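Local coordinates for elicitor protein Hrip2 (Magnaporthe oryzae, PDB 5FID) that probably acts as a secreted protein elicitor of the rice blast fungus, one whose recognition sets off defence responses in plants, at residues A[16-21]-A[49-54]; A[61-66]-A[78-83]; A[90-95]-A[105-110]. The protein carries 1 engineered substitution. All blocks are in the same frame, centred on the assembly; numbering follows the deposited sequence.

Contact 1 (A[16-21]-A[49-54]); sequences VYVQSF and STVKVS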
ATOM      1  N   VAL A  16      26.238   4.729  -9.390  1.00 15.58           N
ATOM      2  CA  VAL A  16      25.128   3.785  -9.526  1.00 13.60           C
ATOM      3  C   VAL A  16      24.438   3.954 -10.872  1.00 14.53           C
ATOM      4  O   VAL A  16      24.610   4.974 -11.541  1.00 15.60           O
ATOM      5  CB  VAL A  16      24.095   3.941  -8.391  1.00 15.47           C
ATOM      6  CG1 VAL A  16      24.776   3.896  -7.042  1.00 15.30           C
ATOM      7  CG2 VAL A  16      23.332   5.233  -8.547  1.00 16.66           C
ATOM      8  N   TYR A  17      23.672   2.943 -11.276  1.00 11.28           N
ATOM      9  CA  TYR A  17      22.987   2.964 -12.563  1.00 11.89           C
ATOM     10  C   TYR A  17      21.502   2.775 -12.334  1.00 10.60           C
ATOM     11  O   TYR A  17      21.096   1.927 -11.538  1.00 10.69           O
ATOM     12  CB  TYR A  17      23.553   1.878 -13.484  1.00 11.53           C
ATOM     13  CG  TYR A  17      25.030   2.069 -13.711  1.00 12.35           C
ATOM     14  CD1 TYR A  17      25.500   2.786 -14.796  1.00 14.44           C
ATOM     15  CD2 TYR A  17      25.955   1.577 -12.804  1.00 14.07           C
ATOM     16  CE1 TYR A  17      26.873   2.986 -14.988  1.00 15.30           C
ATOM     17  CE2 TYR A  17      27.317   1.766 -12.991  1.00 16.15           C
ATOM     18  CZ  TYR A  17      27.767   2.468 -14.077  1.00 15.58           C
ATOM     19  OH  TYR A  17      29.131   2.654 -14.241  1.00 19.05           O
ATOM     20  N   VAL A  18      20.696   3.588 -13.010  1.00  9.59           N
ATOM     21  CA  VAL A  18      19.257   3.585 -12.802  1.00  9.94           C
ATOM     22  C   VAL A  18      18.560   3.511 -14.151  1.00 10.04           C
ATOM     23  O   VAL A  18      18.988   4.161 -15.102  1.00 11.31           O
ATOM     24  CB  VAL A  18      18.815   4.877 -12.073  1.00 10.09           C
ATOM     25  CG1 VAL A  18      17.302   4.891 -11.859  1.00 10.30           C
ATOM     26  CG2 VAL A  18      19.522   5.001 -10.733  1.00  9.67           C
ATOM     27  N   GLN A  19      17.507   2.701 -14.250  1.00 10.03           N
ATOM     28  CA  GLN A  19      16.710   2.652 -15.476  1.00 11.12           C
ATOM     29  C   GLN A  19      15.267   2.234 -15.187  1.00 11.00           C
ATOM     30  O   GLN A  19      15.008   1.355 -14.344  1.00 10.81           O
ATOM     31  CB  GLN A  19      17.341   1.723 -16.524  1.00 10.44           C
ATOM     32  CG  GLN A  19      16.743   1.862 -17.916  1.00 11.21           C
ATOM     33  CD  GLN A  19      17.471   1.030 -18.957  1.00 13.26           C
ATOM     34  OE1 GLN A  19      18.196   0.092 -18.620  1.00 14.30           O
ATOM     35  NE2 GLN A  19      17.290   1.379 -20.238  1.00 13.46           N
ATOM     36  N   SER A  20      14.330   2.871 -15.886  1.00 11.21           N
ATOM     37  CA  SER A  20      12.902   2.640 -15.667  1.00 12.04           C
ATOM     38  C   SER A  20      12.304   1.744 -16.742  1.00 12.64           C
ATOM     39  O   SER A  20      12.574   1.913 -17.938  1.00 11.83           O
ATOM     40  CB  SER A  20      12.143   3.971 -15.626  1.00 13.16           C
ATOM     41  OG  SER A  20      10.796   3.775 -15.208  1.00 13.60           O
ATOM     42  N   PHE A  21      11.490   0.790 -16.299  1.00 10.44           N
ATOM     43  CA  PHE A  21      10.903  -0.214 -17.173  1.00 12.43           C
ATOM     44  C   PHE A  21       9.391  -0.167 -17.041  1.00 10.90           C
ATOM     45  O   PHE A  21       8.827  -0.808 -16.148  1.00 11.44           O
ATOM     46  CB  PHE A  21      11.418  -1.598 -16.764  1.00 10.77           C
ATOM     47  CG  PHE A  21      12.893  -1.756 -16.944  1.00 12.73           C
ATOM     48  CD1 PHE A  21      13.779  -1.208 -16.031  1.00 11.14           C
ATOM     49  CD2 PHE A  21      13.398  -2.428 -18.042  1.00 13.13           C
ATOM     50  CE1 PHE A  21      15.141  -1.321 -16.208  1.00 12.35           C
ATOM     51  CE2 PHE A  21      14.760  -2.556 -18.215  1.00 13.65           C
ATOM     52  CZ  PHE A  21      15.633  -2.006 -17.299  1.00 14.18           C
ATOM     53  N   SER A  49       5.701   1.954 -13.316  1.00 13.56           N
ATOM     54  CA  SER A  49       6.998   1.480 -13.784  1.00 13.20           C
ATOM     55  C   SER A  49       7.779   0.765 -12.699  1.00 13.65           C
ATOM     56  O   SER A  49       7.498   0.918 -11.510  1.00 11.64           O
ATOM     57  CB  SER A  49       7.822   2.657 -14.304  1.00 11.74           C
ATOM     58  OG  SER A  49       8.857   2.208 -15.167  1.00 12.31           O
ATOM     59  N   THR A  50       8.759  -0.017 -13.137  1.00 13.84           N
ATOM     60  CA  THR A  50       9.772  -0.574 -12.259  1.00 14.02           C
ATOM     61  C   THR A  50      11.090   0.154 -12.501  1.00 13.20           C
ATOM     62  O   THR A  50      11.616   0.156 -13.620  1.00 14.10           O
ATOM     63  CB  THR A  50       9.973  -2.073 -12.535  1.00 15.92           C
ATOM     64  OG1 THR A  50       8.769  -2.773 -12.196  1.00 19.20           O
ATOM     65  CG2 THR A  50      11.124  -2.622 -11.707  1.00 16.69           C
ATOM     66  N   VAL A  51      11.627   0.783 -11.463  1.00 11.12           N
ATOM     67  CA  VAL A  51      12.903   1.482 -11.605  1.00 10.01           C
ATOM     68  C   VAL A  51      14.011   0.629 -10.992  1.00 10.58           C
ATOM     69  O   VAL A  51      14.071   0.477  -9.770  1.00 10.82           O
ATOM     70  CB  VAL A  51      12.863   2.865 -10.924  1.00 10.32           C
ATOM     71  CG1 VAL A  51      14.176   3.593 -11.126  1.00 10.09           C
ATOM     72  CG2 VAL A  51      11.736   3.706 -11.503  1.00 11.60           C
ATOM     73  N   LYS A  52      14.875   0.058 -11.834  1.00 11.07           N
ATOM     74  CA  LYS A  52      16.002  -0.740 -11.335  1.00 10.62           C
ATOM     75  C   LYS A  52      17.143   0.167 -10.910  1.00 11.27           C
ATOM     76  O   LYS A  52      17.376   1.197 -11.536  1.00 11.48           O
ATOM     77  CB  LYS A  52      16.511  -1.705 -12.408  1.00 11.97           C
ATOM     78  CG  LYS A  52      15.496  -2.707 -12.912  1.00 12.94           C
ATOM     79  CD  LYS A  52      16.146  -3.630 -13.940  1.00 14.74           C
ATOM     80  CE  LYS A  52      15.150  -4.669 -14.476  1.00 16.11           C
ATOM     81  NZ  LYS A  52      15.815  -5.528 -15.515  1.00 17.43           N
ATOM     82  N   VAL A  53      17.843  -0.223  -9.841  1.00 11.06           N
ATOM     83  CA  VAL A  53      18.948   0.549  -9.281  1.00 10.84           C
ATOM     84  C   VAL A  53      20.062  -0.424  -8.934  1.00 11.56           C
ATOM     85  O   VAL A  53      19.869  -1.348  -8.151  1.00 11.34           O
ATOM     86  CB  VAL A  53      18.523   1.290  -7.992  1.00 11.79           C
ATOM     87  CG1 VAL A  53      19.656   2.161  -7.485  1.00 13.95           C
ATOM     88  CG2 VAL A  53      17.278   2.141  -8.250  1.00 11.36           C
ATOM     89  N   SER A  54      21.234  -0.226  -9.519  1.00 14.46           N
ATOM     90  CA  SER A  54      22.296  -1.210  -9.382  1.00 13.90           C
ATOM     91  C   SER A  54      23.639  -0.503  -9.355  1.00 15.04           C
ATOM     92  O   SER A  54      23.713   0.681  -9.657  1.00 14.69           O
ATOM     93  CB  SER A  54      22.208  -2.200 -10.546  1.00 15.78           C
ATOM     94  OG  SER A  54      23.324  -3.056 -10.607  1.00 16.61           O
TER
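Phe21 and Lys52 each set CG anti to their own carbonyl carbon, with chi1 at -64° and -60°, and from there the lysine chain runs fully extended beneath the phenyl ring. The two side chains cross at about a right angle. CD of Lys52 comes closest to the ring, 3.4 Å from Phe21 CE1, while its CE lies over one face, offset toward the rim, in a CH-pi contact. The charged tip completes the arrangement: Lys52 NZ stands 4.3 Å from the centroid of the Phe21 ring and 23° off the ring normal, which meets the geometry of a cation-pi interaction. In the plane of that ring, at its edge, is Thr50 O, which also accepts the backbone N-H of Phe21.

The two strands are antiparallel neighbours inside a six-stranded sheet. Tyr17 with Ser54, Gln19 with Lys52 and Phe21 with Thr50 are the hydrogen-bonded pairs; Val18 with Val53 and Ser20 with Val51 are the non-hydrogen-bonded ones. Gln19, on the face of Phe21 and Lys52, sends its NE2 to Gly29 O.

The other face carries the valines. Val18 CG1 and Val51 CG1 are pressed to 3.5 Å, tighter than ordinary van der Waals contact, and Val18 CG2 rests more loosely on Val53 CG1 at 4.3 Å. Phe40 of strand 39-43 packs against Val18 on this side. At the end of the valine row Ser49 OG lies only 2.5 Å from Ser20 OG, too short for the bond or its direction to be taken as certain; Ser20 OG is also hydrogen-bonded to the carboxylate of Glu42.

Contact 2 (A[61-66]-A[78-83]); sequences SPMFIG and YELSSE. Engineered in segment 61-66: Met63 (natural residue Leu).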
ATOM      1  N   SER A  61      21.448  -7.994 -10.451  1.00 19.46           N
ATOM      2  CA  SER A  61      20.931  -8.088  -9.080  1.00 18.47           C
ATOM      3  C   SER A  61      20.550  -6.729  -8.503  1.00 16.01           C
ATOM      4  O   SER A  61      21.083  -6.317  -7.467  1.00 15.38           O
ATOM      5  CB  SER A  61      21.949  -8.782  -8.175  1.00 20.83           C
ATOM      6  OG  SER A  61      22.184 -10.102  -8.639  1.00 24.20           O
ATOM      7  N   PRO A  62      19.610  -6.030  -9.165  1.00 11.62           N
ATOM      8  CA  PRO A  62      19.311  -4.662  -8.749  1.00 10.41           C
ATOM      9  C   PRO A  62      18.268  -4.591  -7.638  1.00 10.73           C
ATOM     10  O   PRO A  62      17.431  -5.486  -7.459  1.00 10.57           O
ATOM     11  CB  PRO A  62      18.692  -4.065 -10.005  1.00 10.74           C
ATOM     12  CG  PRO A  62      17.908  -5.231 -10.574  1.00 11.46           C
ATOM     13  CD  PRO A  62      18.724  -6.471 -10.260  1.00 11.20           C
HETATM   14  N   MSE A  63      18.303  -3.484  -6.916  1.00 12.35           N
HETATM   15  CA  MSE A  63      17.196  -3.115  -6.067  1.00 12.50           C
HETATM   16  C   MSE A  63      16.171  -2.540  -7.030  1.00 12.36           C
HETATM   17  O   MSE A  63      16.511  -2.225  -8.159  1.00 13.06           O
HETATM   18  CB  MSE A  63      17.656  -2.049  -5.080  1.00 12.69           C
HETATM   19  CG  MSE A  63      16.703  -1.826  -3.940  1.00 12.49           C
HETATM   20 SE   MSE A  63      17.201  -0.171  -3.046  1.00 26.07          SE
HETATM   21  CE  MSE A  63      16.731   1.147  -4.403  1.00 13.79           C
ATOM     22  N   PHE A  64      14.907  -2.457  -6.628  1.00 10.42           N
ATOM     23  CA  PHE A  64      13.948  -1.714  -7.447  1.00 10.29           C
ATOM     24  C   PHE A  64      12.966  -0.851  -6.679  1.00 10.51           C
ATOM     25  O   PHE A  64      12.669  -1.094  -5.504  1.00  9.59           O
ATOM     26  CB  PHE A  64      13.275  -2.579  -8.547  1.00 11.77           C
ATOM     27  CG  PHE A  64      12.081  -3.390  -8.101  1.00 10.98           C
ATOM     28  CD1 PHE A  64      10.839  -2.793  -7.913  1.00 13.25           C
ATOM     29  CD2 PHE A  64      12.179  -4.769  -7.971  1.00 12.97           C
ATOM     30  CE1 PHE A  64       9.720  -3.548  -7.538  1.00 13.24           C
ATOM     31  CE2 PHE A  64      11.063  -5.538  -7.597  1.00 13.18           C
ATOM     32  CZ  PHE A  64       9.838  -4.927  -7.382  1.00 12.61           C
ATOM     33  N   ILE A  65      12.492   0.187  -7.360  1.00 11.36           N
ATOM     34  CA  ILE A  65      11.450   1.047  -6.830  1.00 10.99           C
ATOM     35  C   ILE A  65      10.290   0.907  -7.785  1.00 12.39           C
ATOM     36  O   ILE A  65      10.418   1.200  -8.974  1.00 11.25           O
ATOM     37  CB  ILE A  65      11.902   2.517  -6.807  1.00 11.62           C
ATOM     38  CG1 ILE A  65      13.092   2.676  -5.847  1.00 12.97           C
ATOM     39  CG2 ILE A  65      10.740   3.424  -6.395  1.00 11.50           C
ATOM     40  CD1 ILE A  65      14.140   3.619  -6.342  1.00 12.88           C
ATOM     41  N   GLY A  66       9.155   0.436  -7.285  1.00 11.83           N
ATOM     42  CA  GLY A  66       8.001   0.279  -8.148  1.00 12.25           C
ATOM     43  C   GLY A  66       6.979   1.340  -7.816  1.00 11.49           C
ATOM     44  O   GLY A  66       6.781   1.656  -6.649  1.00 12.12           O
ATOM     45  N   TYR A  78       3.691   2.743  -4.122  1.00 12.92           N
ATOM     46  CA  TYR A  78       5.148   2.716  -4.225  1.00 12.84           C
ATOM     47  C   TYR A  78       5.700   1.556  -3.409  1.00 13.44           C
ATOM     48  O   TYR A  78       5.205   1.253  -2.321  1.00 14.53           O
ATOM     49  CB  TYR A  78       5.764   4.044  -3.745  1.00 12.62           C
ATOM     50  CG  TYR A  78       5.127   4.538  -2.472  1.00 15.44           C
ATOM     51  CD1 TYR A  78       3.925   5.230  -2.506  1.00 14.86           C
ATOM     52  CD2 TYR A  78       5.706   4.292  -1.238  1.00 13.81           C
ATOM     53  CE1 TYR A  78       3.312   5.662  -1.347  1.00 14.29           C
ATOM     54  CE2 TYR A  78       5.102   4.728  -0.076  1.00 14.97           C
ATOM     55  CZ  TYR A  78       3.906   5.408  -0.138  1.00 14.70           C
ATOM     56  OH  TYR A  78       3.288   5.835   1.027  1.00 14.60           O
ATOM     57  N   GLU A  79       6.735   0.915  -3.941  1.00 13.29           N
ATOM     58  CA  GLU A  79       7.320  -0.267  -3.327  1.00 11.53           C
ATOM     59  C   GLU A  79       8.832  -0.156  -3.409  1.00 12.74           C
ATOM     60  O   GLU A  79       9.381   0.116  -4.479  1.00 11.53           O
ATOM     61  CB  GLU A  79       6.862  -1.518  -4.077  1.00 12.74           C
ATOM     62  CG  GLU A  79       7.517  -2.832  -3.627  1.00 14.36           C
ATOM     63  CD  GLU A  79       7.016  -4.039  -4.409  1.00 15.55           C
ATOM     64  OE1 GLU A  79       6.385  -3.853  -5.479  1.00 16.95           O
ATOM     65  OE2 GLU A  79       7.250  -5.191  -3.956  1.00 18.60           O
ATOM     66  N   LEU A  80       9.499  -0.354  -2.279  1.00 10.88           N
ATOM     67  CA  LEU A  80      10.958  -0.412  -2.244  1.00 10.63           C
ATOM     68  C   LEU A  80      11.345  -1.875  -2.086  1.00 10.91           C
ATOM     69  O   LEU A  80      11.195  -2.441  -1.008  1.00 11.38           O
ATOM     70  CB  LEU A  80      11.496   0.412  -1.070  1.00 11.05           C
ATOM     71  CG  LEU A  80      13.023   0.456  -0.929  1.00 12.33           C
ATOM     72  CD1 LEU A  80      13.647   1.132  -2.139  1.00 12.49           C
ATOM     73  CD2 LEU A  80      13.419   1.193   0.350  1.00 12.26           C
ATOM     74  N   SER A  81      11.842  -2.492  -3.161  1.00 11.80           N
ATOM     75  CA  SER A  81      11.982  -3.951  -3.185  1.00 12.30           C
ATOM     76  C   SER A  81      13.410  -4.447  -3.315  1.00 12.39           C
ATOM     77  O   SER A  81      14.175  -3.949  -4.140  1.00 11.32           O
ATOM     78  CB  SER A  81      11.150  -4.533  -4.325  1.00 12.48           C
ATOM     79  OG  SER A  81      11.301  -5.941  -4.402  1.00 12.66           O
ATOM     80  N   SER A  82      13.764  -5.439  -2.499  1.00 10.65           N
ATOM     81  CA  SER A  82      15.037  -6.142  -2.665  1.00 10.49           C
ATOM     82  C   SER A  82      14.829  -7.549  -3.229  1.00 11.06           C
ATOM     83  O   SER A  82      15.697  -8.414  -3.071  1.00 10.24           O
ATOM     84  CB  SER A  82      15.792  -6.230  -1.337  1.00 10.43           C
ATOM     85  OG  SER A  82      15.065  -6.990  -0.378  1.00 10.98           O
ATOM     86  N   GLU A  83      13.697  -7.773  -3.900  1.00 10.19           N
ATOM     87  CA  GLU A  83      13.353  -9.097  -4.433  1.00 12.59           C
ATOM     88  C   GLU A  83      14.302  -9.600  -5.508  1.00 12.22           C
ATOM     89  O   GLU A  83      14.401 -10.807  -5.734  1.00 12.49           O
ATOM     90  CB  GLU A  83      11.934  -9.100  -5.014  1.00 12.08           C
ATOM     91  CG  GLU A  83      10.818  -9.039  -4.002  1.00 13.55           C
ATOM     92  CD  GLU A  83       9.497  -8.720  -4.662  1.00 17.62           C
ATOM     93  OE1 GLU A  83       9.369  -7.605  -5.234  1.00 15.07           O
ATOM     94  OE2 GLU A  83       8.591  -9.582  -4.625  1.00 17.70           O
TER
HETATM   95  O   HOH W   1      15.073  -5.944  -6.148  1.00 12.36           O
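Phe64 lies against Ser81 across a beta hairpin, strands 63-69 and 75-81 running antiparallel. Its chi1 of 84° places CG between the backbone N and the carbonyl carbon. From CB, which packs on Val51 O of the adjoining strand, the path leads to CG, 4.1 Å from Ser81 CB. The ring atoms beyond approach that carbon progressively: CD1 and CD2 stand back, CE2 is nearer, and CZ comes to 3.3 Å from Ser81 CB. CE2 of Phe64 also lies 3.2 Å from Ser81 OG. Ser81 CB thus sits over one face, offset toward the rim, a CH-pi contact 17° off the normal. CE1 has Glu79 OE1 at the ring edge, whereas Phe64 CZ, at the tip, also meets Glu83 OE1 at 3.5 Å. Gly66 N lies in the ring plane, at its edge.

Both carboxylates are engaged elsewhere too. Lys120 makes salt bridges with Glu79 and Glu83, and Glu79 OE2 is also hydrogen-bonded to Ser115 OG. Glu79 OE1 is hydrogen-bonded to Tyr75 OH of the second subunit, a bond through which Glu79 reaches that chain.

Phe64 with Ser81 and Gly66 with Glu79 are the hydrogen-bonded pairs, each joined by two N-H...O bonds, with Phe64 N to Ser81 O at 3.0 Å. On the opposite face, Leu80 CD1 touches Ile65 CG1 and CE of Met63, an engineered selenomethionine bent at chi3. Where the strands end, one water bridges Pro62 O and Ser81 O. Ser81 OG closes an ST turn by accepting the N-H of Glu83, and it donates to Glu83 OE1 at 2.7 Å, on the anti side of the carboxylate and 15° out of its plane.

Contact 3 (A[90-95]-A[105-110]); sequences DKRVTL and NCAPND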
ATOM      1  N   ASP A  90      24.027  -2.750   3.012  1.00 15.48           N
ATOM      2  CA  ASP A  90      24.868  -2.316   4.127  1.00 16.48           C
ATOM      3  C   ASP A  90      24.703  -0.826   4.462  1.00 17.13           C
ATOM      4  O   ASP A  90      25.382  -0.313   5.354  1.00 17.07           O
ATOM      5  CB  ASP A  90      26.345  -2.596   3.801  1.00 17.48           C
ATOM      6  CG  ASP A  90      26.823  -1.859   2.548  1.00 20.51           C
ATOM      7  OD1 ASP A  90      26.020  -1.663   1.611  1.00 18.44           O
ATOM      8  OD2 ASP A  90      28.014  -1.467   2.492  1.00 24.15           O
ATOM      9  N   LYS A  91      23.820  -0.135   3.742  1.00 15.66           N
ATOM     10  CA  LYS A  91      23.623   1.308   3.920  1.00 15.20           C
ATOM     11  C   LYS A  91      22.155   1.633   4.182  1.00 15.19           C
ATOM     12  O   LYS A  91      21.299   0.753   4.117  1.00 13.93           O
ATOM     13  CB  LYS A  91      24.090   2.063   2.679  1.00 16.61           C
ATOM     14  CG  LYS A  91      25.548   1.865   2.342  1.00 16.95           C
ATOM     15  CD  LYS A  91      26.450   2.464   3.426  1.00 19.28           C
ATOM     16  CE  LYS A  91      27.911   2.290   3.050  1.00 20.28           C
ATOM     17  NZ  LYS A  91      28.038   1.158   2.087  1.00 26.52           N
ATOM     18  N   ARG A  92      21.860   2.895   4.477  1.00 12.73           N
ATOM     19  CA  ARG A  92      20.475   3.302   4.689  1.00 12.83           C
ATOM     20  C   ARG A  92      19.826   3.671   3.353  1.00 12.88           C
ATOM     21  O   ARG A  92      20.431   4.361   2.527  1.00 11.59           O
ATOM     22  CB  ARG A  92      20.402   4.491   5.656  1.00 14.38           C
ATOM     23  CG  ARG A  92      18.981   4.979   5.930  1.00 14.85           C
ATOM     24  CD  ARG A  92      18.943   6.006   7.058  1.00 15.78           C
ATOM     25  NE  ARG A  92      19.470   5.455   8.303  1.00 16.79           N
ATOM     26  CZ  ARG A  92      18.744   4.831   9.226  1.00 18.39           C
ATOM     27  NH1 ARG A  92      17.436   4.671   9.067  1.00 15.12           N
ATOM     28  NH2 ARG A  92      19.332   4.369  10.317  1.00 18.47           N
ATOM     29  N   VAL A  93      18.608   3.189   3.136  1.00 13.92           N
ATOM     30  CA  VAL A  93      17.824   3.553   1.957  1.00 12.85           C
ATOM     31  C   VAL A  93      16.436   3.998   2.394  1.00 13.30           C
ATOM     32  O   VAL A  93      15.768   3.319   3.182  1.00 11.87           O
ATOM     33  CB  VAL A  93      17.700   2.382   0.953  1.00 13.80           C
ATOM     34  CG1 VAL A  93      16.792   2.763  -0.203  1.00 12.78           C
ATOM     35  CG2 VAL A  93      19.076   1.983   0.419  1.00 12.99           C
ATOM     36  N   THR A  94      16.009   5.154   1.889  1.00 13.70           N
ATOM     37  CA  THR A  94      14.681   5.677   2.196  1.00 12.65           C
ATOM     38  C   THR A  94      13.868   5.751   0.918  1.00 12.87           C
ATOM     39  O   THR A  94      14.422   5.928  -0.159  1.00 11.57           O
ATOM     40  CB  THR A  94      14.764   7.080   2.833  1.00 15.63           C
ATOM     41  OG1 THR A  94      15.383   7.985   1.910  1.00 13.38           O
ATOM     42  CG2 THR A  94      15.588   7.038   4.107  1.00 15.06           C
ATOM     43  N   LEU A  95      12.555   5.604   1.034  1.00  9.29           N
ATOM     44  CA  LEU A  95      11.666   5.865  -0.091  1.00 11.18           C
ATOM     45  C   LEU A  95      10.436   6.525   0.493  1.00 11.86           C
ATOM     46  O   LEU A  95       9.758   5.944   1.342  1.00 12.72           O
ATOM     47  CB  LEU A  95      11.282   4.569  -0.813  1.00 10.09           C
ATOM     48  CG  LEU A  95      10.304   4.741  -1.988  1.00 10.57           C
ATOM     49  CD1 LEU A  95      10.996   5.404  -3.167  1.00  9.95           C
ATOM     50  CD2 LEU A  95       9.700   3.399  -2.413  1.00  9.66           C
ATOM     51  N   ASN A 105      11.977   3.582   5.608  1.00 14.04           N
ATOM     52  CA  ASN A 105      13.254   4.092   6.087  1.00 14.84           C
ATOM     53  C   ASN A 105      14.048   2.887   6.553  1.00 15.59           C
ATOM     54  O   ASN A 105      13.942   2.461   7.701  1.00 14.96           O
ATOM     55  CB  ASN A 105      13.068   5.121   7.207  1.00 17.36           C
ATOM     56  CG  ASN A 105      14.391   5.620   7.764  1.00 16.54           C
ATOM     57  OD1 ASN A 105      15.457   5.344   7.212  1.00 17.16           O
ATOM     58  ND2 ASN A 105      14.327   6.362   8.868  1.00 22.92           N
ATOM     59  N   CYS A 106      14.828   2.330   5.634  1.00 14.01           N
ATOM     60  CA  CYS A 106      15.494   1.055   5.857  1.00 15.85           C
ATOM     61  C   CYS A 106      16.917   1.260   6.344  1.00 14.96           C
ATOM     62  O   CYS A 106      17.803   1.692   5.595  1.00 14.09           O
ATOM     63  CB  CYS A 106      15.444   0.192   4.585  1.00 13.51           C
ATOM     64  SG  CYS A 106      13.737  -0.252   4.068  1.00 13.29           S
ATOM     65  N   ALA A 107      17.122   0.957   7.621  1.00 15.10           N
ATOM     66  CA  ALA A 107      18.415   1.124   8.259  1.00 16.13           C
ATOM     67  C   ALA A 107      19.425   0.193   7.612  1.00 14.15           C
ATOM     68  O   ALA A 107      19.039  -0.804   6.987  1.00 15.83           O
ATOM     69  CB  ALA A 107      18.290   0.828   9.758  1.00 16.58           C
ATOM     70  N   PRO A 108      20.721   0.512   7.746  1.00 13.15           N
ATOM     71  CA  PRO A 108      21.770  -0.401   7.287  1.00 12.69           C
ATOM     72  C   PRO A 108      21.540  -1.828   7.784  1.00 14.23           C
ATOM     73  O   PRO A 108      21.261  -2.023   8.974  1.00 15.24           O
ATOM     74  CB  PRO A 108      23.030   0.182   7.928  1.00 15.43           C
ATOM     75  CG  PRO A 108      22.757   1.662   7.964  1.00 16.30           C
ATOM     76  CD  PRO A 108      21.276   1.791   8.242  1.00 13.27           C
ATOM     77  N   ASN A 109      21.632  -2.790   6.869  1.00 19.84           N
ATOM     78  CA  ASN A 109      21.464  -4.221   7.162  1.00 18.82           C
ATOM     79  C   ASN A 109      20.123  -4.672   7.742  1.00 18.97           C
ATOM     80  O   ASN A 109      20.008  -5.789   8.246  1.00 19.37           O
ATOM     81  CB  ASN A 109      22.619  -4.751   8.012  1.00 21.24           C
ATOM     82  CG  ASN A 109      23.953  -4.637   7.305  1.00 20.24           C
ATOM     83  OD1 ASN A 109      24.192  -5.296   6.280  1.00 24.33           O
ATOM     84  ND2 ASN A 109      24.827  -3.800   7.838  1.00 19.83           N
ATOM     85  N   ASP A 110      19.109  -3.821   7.655  1.00 15.43           N
ATOM     86  CA  ASP A 110      17.760  -4.227   8.026  1.00 15.98           C
ATOM     87  C   ASP A 110      17.062  -4.830   6.814  1.00 13.52           C
ATOM     88  O   ASP A 110      16.243  -4.175   6.174  1.00 13.64           O
ATOM     89  CB  ASP A 110      16.968  -3.031   8.555  1.00 15.78           C
ATOM     90  CG  ASP A 110      15.622  -3.430   9.106  1.00 15.74           C
ATOM     91  OD1 ASP A 110      15.347  -4.648   9.207  1.00 16.81           O
ATOM     92  OD2 ASP A 110      14.831  -2.526   9.444  1.00 16.12           O
TER
HETATM   93  O   HOH W   2      26.522  -1.841   7.347  1.00 21.78           O
HETATM   94  O   HOH W   3      19.474  -1.362   4.270  1.00 14.03           O
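Arg92 and Asn105 supply the polar side-chain link of this hairpin. Arg92 NH1 donates to Asn105 OD1 at 2.8 Å; the oxygen lies in the guanidinium plane, yet the donor stands 39° above the plane of the amide carbonyl. The chain of Arg92 bends at chi3 (-59°), where NE is set; one guanidinium face rests on Ala107 CA and Pro108 CD.

Among backbone bonds, Val93 and Cys106 form the antiparallel hydrogen-bonded pair, with Val93 N to Cys106 O at 3.0 Å and Cys106 N to Val93 O at 2.8 Å. Beyond them the strands give way to water: one molecule bridges Lys91 O and Ala107 O, and another donates to Asp90 O while accepting weakly from Asn109 ND2. A type II turn from Ala107 to Asp110 carries the chain away.

Carbon-to-oxygen packing adds Pro108 CB on Asp90 O at 3.5 Å and Thr94 CG2 beside Asn105 OD1.

Cys106 is tied to Cys113 by a disulfide. Strand 104-106 is the outermost of the five-stranded mixed sheet, with 93-96 lying between it and 131-135, and Val93 and Cys106 touch Leu80 of strand 75-81 in the other sheet.

Overall arrangement
From the N terminus, contact 1 closes first, joining 16-21 to 49-54 around an excursion of 27 residues that includes strands 32-34 and 39-43. Contact 2 follows as a hairpin with 11 residues between its segments, and contact 3 as another with 9; the three lie in series, neither nested nor crossed. Contacts 1 and 2 share the antiparallel sheet, where backbone bonds between Val51 and Ile65 and between Val53 and Met63 join them directly. Contact 3 belongs to the mixed sheet and meets contact 2 by packing of Val93 on Leu80 and of Leu95 on Leu80 and Ile65, which joins the two sheets. Contacts 1 and 3 do not touch, their nearest atoms being about 8 Å apart.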